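Local coordinates for protein MJ1225 (Methanocaldococcus jannaschii, PDB 3KH5) that binds AMP and ADP through its CBS domains and is probably an archaeal counterpart of the gamma subunit of AMP-activated protein kinase, at residues A[75-79]-A[212-218]; A[133-137]-A[272-276]; A[185-190]-A[260-266]. All blocks are in the same frame, centred on the assembly; numbering follows the deposited sequence.

How the contacts relate
The six segments come along the chain in the order 75-79, 133-137, 185-190, 212-218, 260-266 and 272-276. Contact 1 alternates with both of the others, whereas contact 3 is nested within the loop closed by contact 2. Contacts 2 and 3 have centres about 26 Å apart and are linked by strand 266-271, which runs from the loop of contact 3 to helix 272-275. Contact 1, which packs peripheral helix ends, has its centre about 39 Å from that of contact 2, on the opposite side of the chain's centre. Contact 3 probably lies within a CBS 3/CBS 4 pair, and contact 2 ties that pair to CBS 2 beside two bound nucleotides.

Contact 1 (A[75-79]-A[212-218]); sequences ERNFL and MQTGNVR
Leu-79 lays both of its methyl branches on Met-212, the two side chains crossing at about a right angle. CD1 stands 3.2 Å from Met-212 SD, and CD2 is 3.3 Å from Met-212 CB, tighter than ordinary carbon packing. Because the first two torsions of Leu-79 are poorly staggered, the fine placement of these branches is doubtful. Met-212 is extended beyond CG and carries its sulfur to the edge of the Phe-78 ring, 5.3 Å from SD to the ring centroid, a Met-aromatic contact. Its methyl CE then comes within 3.9 Å of Phe-78 CE2. The contact joins the start of helix 78-81, where Asn-77 is the N-cap whose OD1 takes a weak bond from Ala-80 N, to the end of helix 206-213 and the turn that follows. Beyond that turn, Val-217 CG1 meets Phe-78 CB at 3.6 Å, while its other methyl, CG2, rests 3.4 Å from Arg-76 O. Phe-78 has CG anti to its backbone N (chi1 174°), which directs the ring toward Met-212. Replacing Leu-79 by an alanine would probably open a gap beside Met-212 and leave its thioether less firmly held against the Phe-78 ring.

Contact 2 (A[133-137]-A[272-276]); sequences ERDVI and EKDVL. With ADP (adenosine-5'-diphosphate), chain B; ADP (adenosine-5'-diphosphate), chain E.
Two ADP-binding sites of the CBS repeats adjoin where the first turns of helices 133-140 and 272-275 pack together, with Glu-133 and Arg-134 of one paired to Lys-273 and Glu-272 of the other. Arg-134 NE gives a short 2.6 Å bond to Glu-272 OE2, reaching it on the syn side and 21° out of the carboxylate plane; the bond from NH2 to OE1 is weak. The guanidinium has the alpha phosphate of ADP (chain B) over one face, and NH1 makes a bent, weak bond to its O1A. One water accepts from Arg-134 N; its oxygen lies 2.7 Å from Glu-272 OE1, to which it donates, and it gives a weak bond to O2A of the same ADP. In the second salt bridge Lys-273 NZ, which also bonds Phe-110 O, comes from above the carboxylate plane to Glu-133 OE1 at 2.9 Å. Arg-134 and Lys-273 probably offset the like charges of the two glutamates, whose OE2 (Glu-133) and OE1 (Glu-272) lie 4.5 Å apart. Farther along, Leu-276 splits its methyls: CD1 lies 3.7 Å from Glu-133 CG, and CD2 touches Ile-137 CG1 and Val-136 CG1. Ile-137 CD1 in turn covers Glu-272 CB at 3.6 Å. On the outer flanks Asp-274 grips both ribose hydroxyls of ADP (chain E), with OD2 2.5 Å from O2', and Asp-135 OD1 accepts from O3' of ADP (chain B). Helix 103-112 packs on Glu-133, Val-136 and Leu-276, and helix 242-252 on Arg-134, Ile-137, Glu-272 and Val-275, while strands 127-132 and 266-271 lead into the two helices.

Contact 3 (A[185-190]-A[260-266]); sequences VSEGRL and VDENLRI
Ile-266 and Leu-190 cross at about a right angle, the tip of the isoleucine pressed against the root of the leucine: CD1 of Ile-266 is 3.2 Å from Leu-190 CB, closer than usual for two carbons. With CG of Leu-190 anti to the backbone N (chi1 -175°), the branches extend past this point, and CD2 reaches Val-260 CG1 at 3.7 Å, again with the side chains nearly perpendicular. Val-185 meets Ile-266 more obliquely, Val-185 CG2 lying 3.6 Å from Ile-266 CG1. These four aliphatic side chains form the apolar side of the contact. The backbones are tied by one straight bond, Leu-190 N to Leu-264 O, 2.9 Å long with 171° at the hydrogen. Gly-188 O also faces the other segment, taking a CA-H...O contact from Arg-265 CA at 3.5 Å. The outer side is polar. Arg-189, bent at its second torsion, brings its guanidinium alongside Asn-263, the guanidinium and amide planes nearly perpendicular at 87°. Arg-265 CD lies over one face of that guanidinium, 3.4 Å from Arg-189 CZ. Arg-189 NH1 and Arg-265 NH1, two donors, are 2.9 Å apart, and the placement of the guanidinium groups is therefore doubtful. Residues 186-189 make a type I' beta turn, which closes the hairpin of strands 181-186 and 189-195. Its packing on the loop between strands 256-260 and 266-271 joins CBS 3 to CBS 4 at their hairpin ends, consistent with the sheet-to-sheet pairing of two CBS motifs in a Bateman module.

Contact 1 (A[75-79]-A[212-218])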
# COMPACT_ATOMS: atom_id res chain seq x y z
N GLU A 75 -2.53 -7.96 25.97
CA GLU A 75 -2.56 -9.38 26.24
C GLU A 75 -3.35 -10.13 25.18
O GLU A 75 -4.14 -11.03 25.50
CB GLU A 75 -3.18 -9.65 27.61
CG GLU A 75 -2.52 -8.90 28.76
CD GLU A 75 -3.17 -9.20 30.10
OE1 GLU A 75 -3.85 -10.24 30.23
OE2 GLU A 75 -2.99 -8.39 31.03
N ARG A 76 -3.14 -9.75 23.92
CA ARG A 76 -3.73 -10.47 22.79
C ARG A 76 -5.14 -10.03 22.41
O ARG A 76 -5.75 -10.61 21.50
CB ARG A 76 -3.73 -11.98 23.07
CG ARG A 76 -2.35 -12.57 23.29
CD ARG A 76 -2.20 -13.72 22.36
NE ARG A 76 -2.83 -13.38 21.09
CZ ARG A 76 -2.84 -14.15 20.01
NH1 ARG A 76 -2.24 -15.33 20.03
NH2 ARG A 76 -3.45 -13.73 18.91
N ASN A 77 -5.65 -9.01 23.08
CA ASN A 77 -6.98 -8.49 22.80
C ASN A 77 -6.96 -7.45 21.68
O ASN A 77 -6.70 -6.27 21.93
CB ASN A 77 -7.59 -7.90 24.07
CG ASN A 77 -9.09 -7.74 23.99
OD1 ASN A 77 -9.69 -7.86 22.92
ND2 ASN A 77 -9.70 -7.46 25.13
N PHE A 78 -7.23 -7.90 20.46
CA PHE A 78 -7.23 -7.05 19.27
C PHE A 78 -8.29 -5.97 19.36
O PHE A 78 -8.05 -4.82 18.98
CB PHE A 78 -7.45 -7.91 18.02
CG PHE A 78 -7.61 -7.11 16.76
CD1 PHE A 78 -6.50 -6.58 16.12
CD2 PHE A 78 -8.87 -6.92 16.19
CE1 PHE A 78 -6.63 -5.85 14.94
CE2 PHE A 78 -9.01 -6.19 15.02
CZ PHE A 78 -7.89 -5.65 14.39
N LEU A 79 -9.47 -6.34 19.85
CA LEU A 79 -10.58 -5.42 19.98
C LEU A 79 -10.29 -4.30 20.98
O LEU A 79 -10.68 -3.15 20.75
CB LEU A 79 -11.86 -6.16 20.34
CG LEU A 79 -12.91 -6.30 19.23
CD1 LEU A 79 -12.27 -6.31 17.84
CD2 LEU A 79 -13.75 -7.56 19.47
N MET A 212 -13.99 -12.02 16.54
CA MET A 212 -13.51 -11.04 17.51
C MET A 212 -14.34 -11.03 18.80
O MET A 212 -13.79 -10.88 19.89
CB MET A 212 -13.51 -9.64 16.88
CG MET A 212 -12.58 -9.44 15.69
SD MET A 212 -12.83 -7.77 15.01
CE MET A 212 -12.06 -7.94 13.38
N GLN A 213 -15.66 -11.18 18.66
CA GLN A 213 -16.60 -11.18 19.79
C GLN A 213 -16.35 -12.34 20.75
O GLN A 213 -16.40 -12.17 21.97
CB GLN A 213 -18.05 -11.27 19.29
CG GLN A 213 -18.48 -10.19 18.32
CD GLN A 213 -18.54 -8.80 18.94
OE1 GLN A 213 -17.83 -8.50 19.90
NE2 GLN A 213 -19.41 -7.95 18.40
N THR A 214 -16.11 -13.51 20.17
CA THR A 214 -15.79 -14.72 20.92
C THR A 214 -14.27 -14.83 21.01
O THR A 214 -13.74 -15.80 21.57
CB THR A 214 -16.38 -15.99 20.22
OG1 THR A 214 -15.54 -16.37 19.12
CG2 THR A 214 -17.80 -15.72 19.69
N GLY A 215 -13.59 -13.82 20.47
CA GLY A 215 -12.14 -13.83 20.24
C GLY A 215 -11.27 -14.36 21.36
O GLY A 215 -11.39 -13.90 22.49
N ASN A 216 -10.38 -15.31 21.07
CA ASN A 216 -10.17 -15.96 19.76
C ASN A 216 -10.07 -15.06 18.50
O ASN A 216 -10.66 -15.37 17.46
CB ASN A 216 -11.16 -17.12 19.53
CG ASN A 216 -10.53 -18.29 18.80
OD1 ASN A 216 -9.38 -18.66 19.05
ND2 ASN A 216 -11.28 -18.88 17.88
N VAL A 217 -9.30 -13.98 18.62
CA VAL A 217 -8.94 -13.16 17.47
C VAL A 217 -7.98 -13.93 16.56
O VAL A 217 -7.76 -13.56 15.41
CB VAL A 217 -8.28 -11.81 17.87
CG1 VAL A 217 -9.27 -10.93 18.62
CG2 VAL A 217 -6.99 -12.02 18.68
N ARG A 218 -7.43 -15.01 17.11
CA ARG A 218 -6.34 -15.76 16.48
C ARG A 218 -6.70 -16.42 15.15
O ARG A 218 -5.83 -16.57 14.29
CB ARG A 218 -5.79 -16.81 17.46
CG ARG A 218 -4.44 -17.38 17.06
CD ARG A 218 -3.97 -18.40 18.08
NE ARG A 218 -4.74 -19.64 18.04
CZ ARG A 218 -4.79 -20.53 19.02
NH1 ARG A 218 -4.10 -20.32 20.15
NH2 ARG A 218 -5.52 -21.63 18.90

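Contact 2 (A[133-137]-A[272-276])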
# COMPACT_ATOMS: atom_id res chain seq x y z
N GLU A 133 2.39 8.21 -6.75
CA GLU A 133 2.99 7.75 -8.00
C GLU A 133 1.98 7.65 -9.15
O GLU A 133 2.30 8.02 -10.29
CB GLU A 133 3.69 6.41 -7.78
CG GLU A 133 4.92 6.48 -6.88
CD GLU A 133 5.45 5.11 -6.51
OE1 GLU A 133 6.68 4.92 -6.56
OE2 GLU A 133 4.64 4.23 -6.16
N ARG A 134 0.77 7.17 -8.85
CA ARG A 134 -0.32 7.07 -9.83
C ARG A 134 -0.67 8.44 -10.41
O ARG A 134 -0.87 8.56 -11.62
CB ARG A 134 -1.56 6.43 -9.19
CG ARG A 134 -2.65 5.97 -10.19
CD ARG A 134 -3.54 4.84 -9.65
NE ARG A 134 -2.77 3.78 -8.99
CZ ARG A 134 -3.04 3.26 -7.80
NH1 ARG A 134 -4.11 3.65 -7.11
NH2 ARG A 134 -2.25 2.32 -7.29
N ASP A 135 -0.75 9.46 -9.55
CA ASP A 135 -1.05 10.83 -9.97
C ASP A 135 -0.06 11.30 -11.03
O ASP A 135 -0.45 11.95 -12.01
CB ASP A 135 -0.96 11.80 -8.78
CG ASP A 135 -2.10 11.65 -7.78
OD1 ASP A 135 -3.19 11.16 -8.15
OD2 ASP A 135 -1.90 12.05 -6.61
N VAL A 136 1.21 10.97 -10.82
CA VAL A 136 2.29 11.36 -11.73
C VAL A 136 2.26 10.57 -13.03
O VAL A 136 2.38 11.15 -14.12
CB VAL A 136 3.69 11.23 -11.05
CG1 VAL A 136 4.81 11.60 -12.01
CG2 VAL A 136 3.76 12.11 -9.81
N ILE A 137 2.09 9.25 -12.93
CA ILE A 137 2.01 8.41 -14.12
C ILE A 137 0.82 8.84 -14.99
O ILE A 137 0.93 8.90 -16.22
CB ILE A 137 1.89 6.91 -13.76
CG1 ILE A 137 3.18 6.42 -13.09
CG2 ILE A 137 1.58 6.07 -15.01
CD1 ILE A 137 3.10 5.02 -12.52
N GLU A 272 4.20 0.55 -10.22
CA GLU A 272 4.19 1.97 -10.53
C GLU A 272 5.53 2.64 -10.31
O GLU A 272 5.90 3.54 -11.07
CB GLU A 272 3.11 2.68 -9.72
CG GLU A 272 1.71 2.35 -10.18
CD GLU A 272 0.64 2.96 -9.30
OE1 GLU A 272 0.76 2.89 -8.05
OE2 GLU A 272 -0.34 3.50 -9.86
N LYS A 273 6.27 2.23 -9.27
CA LYS A 273 7.59 2.81 -9.03
C LYS A 273 8.54 2.48 -10.18
O LYS A 273 9.32 3.33 -10.61
CB LYS A 273 8.20 2.35 -7.70
CG LYS A 273 9.37 3.24 -7.24
CD LYS A 273 10.04 2.73 -5.96
CE LYS A 273 9.08 2.65 -4.79
NZ LYS A 273 8.43 3.96 -4.48
N ASP A 274 8.45 1.25 -10.69
CA ASP A 274 9.24 0.81 -11.84
C ASP A 274 8.92 1.58 -13.10
O ASP A 274 9.82 1.91 -13.88
CB ASP A 274 9.00 -0.67 -12.13
CG ASP A 274 9.48 -1.56 -11.02
OD1 ASP A 274 10.56 -1.29 -10.45
OD2 ASP A 274 8.78 -2.55 -10.73
N VAL A 275 7.63 1.83 -13.33
CA VAL A 275 7.17 2.64 -14.46
C VAL A 275 7.83 4.01 -14.41
O VAL A 275 8.31 4.52 -15.43
CB VAL A 275 5.62 2.79 -14.50
CG1 VAL A 275 5.18 3.82 -15.54
CG2 VAL A 275 4.96 1.45 -14.77
N LEU A 276 7.87 4.61 -13.22
CA LEU A 276 8.45 5.93 -13.05
C LEU A 276 9.96 5.98 -13.32
O LEU A 276 10.52 7.07 -13.49
CB LEU A 276 8.12 6.52 -11.68
CG LEU A 276 6.71 7.07 -11.42
CD1 LEU A 276 6.61 7.55 -9.98
CD2 LEU A 276 6.36 8.21 -12.38
PB ADP B . -2.54 4.71 -1.75
O1B ADP B . -3.96 4.86 -1.38
O2B ADP B . -2.19 3.19 -2.21
O3B ADP B . -1.54 4.98 -0.52
PA ADP B . -2.42 5.23 -4.47
O1A ADP B . -3.46 4.18 -4.66
O2A ADP B . -2.20 6.39 -5.61
O3A ADP B . -2.07 5.69 -2.94
O5' ADP B . -3.66 6.25 -4.11
C5' ADP B . -5.06 6.09 -4.52
C4' ADP B . -5.62 7.35 -5.24
O4' ADP B . -6.42 8.23 -4.39
C3' ADP B . -4.45 8.18 -5.76
O3' ADP B . -4.67 8.56 -7.14
C2' ADP B . -4.37 9.41 -4.86
O2' ADP B . -4.34 10.56 -5.72
C1' ADP B . -5.66 9.42 -4.03
N9 ADP B . -5.50 9.43 -2.52
C8 ADP B . -4.71 8.63 -1.79
N7 ADP B . -4.84 8.92 -0.50
C5 ADP B . -5.73 9.90 -0.38
C6 ADP B . -6.27 10.60 0.70
N6 ADP B . -5.89 10.33 1.95
N1 ADP B . -7.18 11.57 0.46
C2 ADP B . -7.56 11.86 -0.78
N3 ADP B . -7.07 11.20 -1.83
C4 ADP B . -6.15 10.23 -1.66
PB ADP E . 4.48 -2.50 -3.76
O1B ADP E . 3.35 -1.77 -4.39
O2B ADP E . 4.24 -4.13 -3.74
O3B ADP E . 4.75 -2.09 -2.22
PA ADP E . 6.72 -0.92 -4.66
O1A ADP E . 6.33 0.05 -5.71
O2A ADP E . 6.78 -0.30 -3.17
O3A ADP E . 5.81 -2.26 -4.62
O5' ADP E . 8.10 -1.62 -5.02
C5' ADP E . 9.38 -0.96 -5.00
C4' ADP E . 10.35 -1.87 -5.79
O4' ADP E . 10.25 -3.22 -5.23
C3' ADP E . 9.97 -1.99 -7.28
O3' ADP E . 11.16 -2.11 -8.07
C2' ADP E . 9.15 -3.28 -7.35
O2' ADP E . 9.27 -3.91 -8.64
C1' ADP E . 9.78 -4.15 -6.25
N9 ADP E . 8.78 -5.13 -5.70
C8 ADP E . 7.50 -4.89 -5.40
N7 ADP E . 6.93 -6.01 -4.95
C5 ADP E . 7.84 -6.97 -4.96
C6 ADP E . 7.83 -8.31 -4.61
N6 ADP E . 6.72 -8.89 -4.15
N1 ADP E . 8.96 -9.02 -4.75
C2 ADP E . 10.07 -8.46 -5.22
N3 ADP E . 10.11 -7.17 -5.56
C4 ADP E . 9.02 -6.41 -5.44
O HOH W 1 4.90 1.03 -6.97
O HOH W 2 5.66 2.35 -4.73
O HOH W 3 0.40 5.18 -6.70

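Contact 3 (A[185-190]-A[260-266])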
# COMPACT_ATOMS: atom_id res chain seq x y z
N VAL A 185 2.20 -18.17 -5.51
CA VAL A 185 2.83 -19.10 -6.45
C VAL A 185 2.75 -20.51 -5.88
O VAL A 185 2.96 -20.71 -4.68
CB VAL A 185 4.31 -18.70 -6.72
CG1 VAL A 185 5.04 -19.76 -7.53
CG2 VAL A 185 4.37 -17.35 -7.44
N SER A 186 2.42 -21.47 -6.73
CA SER A 186 2.33 -22.88 -6.34
C SER A 186 2.99 -23.72 -7.43
O SER A 186 2.57 -23.66 -8.59
CB SER A 186 0.86 -23.28 -6.18
OG SER A 186 0.74 -24.60 -5.67
N GLU A 187 4.01 -24.49 -7.06
CA GLU A 187 4.77 -25.31 -8.02
C GLU A 187 5.27 -24.43 -9.19
O GLU A 187 5.07 -24.77 -10.36
CB GLU A 187 3.91 -26.47 -8.55
CG GLU A 187 3.98 -27.78 -7.75
CD GLU A 187 4.57 -28.94 -8.55
OE1 GLU A 187 3.85 -29.52 -9.39
OE2 GLU A 187 5.76 -29.27 -8.33
N GLY A 188 5.89 -23.30 -8.85
CA GLY A 188 6.41 -22.36 -9.87
C GLY A 188 5.42 -21.55 -10.70
O GLY A 188 5.83 -20.69 -11.49
N ARG A 189 4.12 -21.81 -10.53
CA ARG A 189 3.05 -21.14 -11.29
C ARG A 189 2.31 -20.08 -10.48
O ARG A 189 2.01 -20.31 -9.30
CB ARG A 189 2.01 -22.17 -11.77
CG ARG A 189 2.19 -22.70 -13.20
CD ARG A 189 3.42 -23.61 -13.28
NE ARG A 189 3.67 -24.02 -14.66
CZ ARG A 189 4.83 -24.55 -15.07
NH1 ARG A 189 5.86 -24.73 -14.20
NH2 ARG A 189 4.97 -24.91 -16.35
N LEU A 190 1.99 -18.95 -11.10
CA LEU A 190 1.13 -17.92 -10.49
C LEU A 190 -0.28 -18.46 -10.31
O LEU A 190 -0.89 -18.95 -11.26
CB LEU A 190 1.08 -16.66 -11.35
CG LEU A 190 0.33 -15.44 -10.80
CD1 LEU A 190 1.08 -14.78 -9.66
CD2 LEU A 190 0.06 -14.44 -11.90
N VAL A 260 4.41 -12.84 -16.19
CA VAL A 260 4.32 -14.29 -16.37
C VAL A 260 4.61 -14.79 -17.79
O VAL A 260 4.56 -14.04 -18.77
CB VAL A 260 2.94 -14.87 -15.92
CG1 VAL A 260 2.68 -14.59 -14.45
CG2 VAL A 260 1.80 -14.34 -16.80
N ASP A 261 4.90 -16.09 -17.83
CA ASP A 261 4.99 -16.91 -19.02
C ASP A 261 3.60 -17.13 -19.60
O ASP A 261 2.59 -16.82 -18.95
CB ASP A 261 5.50 -18.30 -18.63
CG ASP A 261 6.99 -18.46 -18.83
OD1 ASP A 261 7.46 -19.62 -18.77
OD2 ASP A 261 7.69 -17.45 -19.06
N GLU A 262 3.55 -17.71 -20.79
CA GLU A 262 2.29 -18.24 -21.30
C GLU A 262 1.89 -19.45 -20.46
O GLU A 262 0.71 -19.80 -20.39
CB GLU A 262 2.40 -18.60 -22.78
CG GLU A 262 1.06 -18.62 -23.53
CD GLU A 262 0.80 -17.35 -24.34
OE1 GLU A 262 1.13 -16.23 -23.87
OE2 GLU A 262 0.26 -17.47 -25.46
N ASN A 263 2.87 -20.10 -19.82
CA ASN A 263 2.58 -21.19 -18.89
C ASN A 263 2.40 -20.73 -17.44
O ASN A 263 2.21 -21.56 -16.54
CB ASN A 263 3.63 -22.30 -18.98
CG ASN A 263 3.31 -23.30 -20.07
OD1 ASN A 263 3.41 -22.99 -21.26
ND2 ASN A 263 2.93 -24.51 -19.67
N LEU A 264 2.45 -19.42 -17.25
CA LEU A 264 2.18 -18.78 -15.96
C LEU A 264 3.31 -18.93 -14.96
O LEU A 264 3.10 -18.77 -13.75
CB LEU A 264 0.85 -19.26 -15.36
CG LEU A 264 -0.38 -18.97 -16.23
CD1 LEU A 264 -1.65 -19.50 -15.57
CD2 LEU A 264 -0.51 -17.48 -16.54
N ARG A 265 4.50 -19.25 -15.45
CA ARG A 265 5.68 -19.17 -14.62
C ARG A 265 6.03 -17.70 -14.43
O ARG A 265 5.87 -16.90 -15.36
CB ARG A 265 6.85 -19.93 -15.25
CG ARG A 265 6.99 -21.32 -14.66
CD ARG A 265 7.32 -22.36 -15.73
NE ARG A 265 8.70 -22.84 -15.67
CZ ARG A 265 9.24 -23.51 -14.64
NH1 ARG A 265 8.54 -23.76 -13.54
NH2 ARG A 265 10.50 -23.90 -14.72
N ILE A 266 6.50 -17.36 -13.24
CA ILE A 266 6.78 -15.97 -12.89
C ILE A 266 8.14 -15.54 -13.40
O ILE A 266 9.16 -16.16 -13.08
CB ILE A 266 6.78 -15.77 -11.35
CG1 ILE A 266 5.62 -16.53 -10.70
CG2 ILE A 266 6.75 -14.27 -11.00
CD1 ILE A 266 4.25 -16.07 -11.16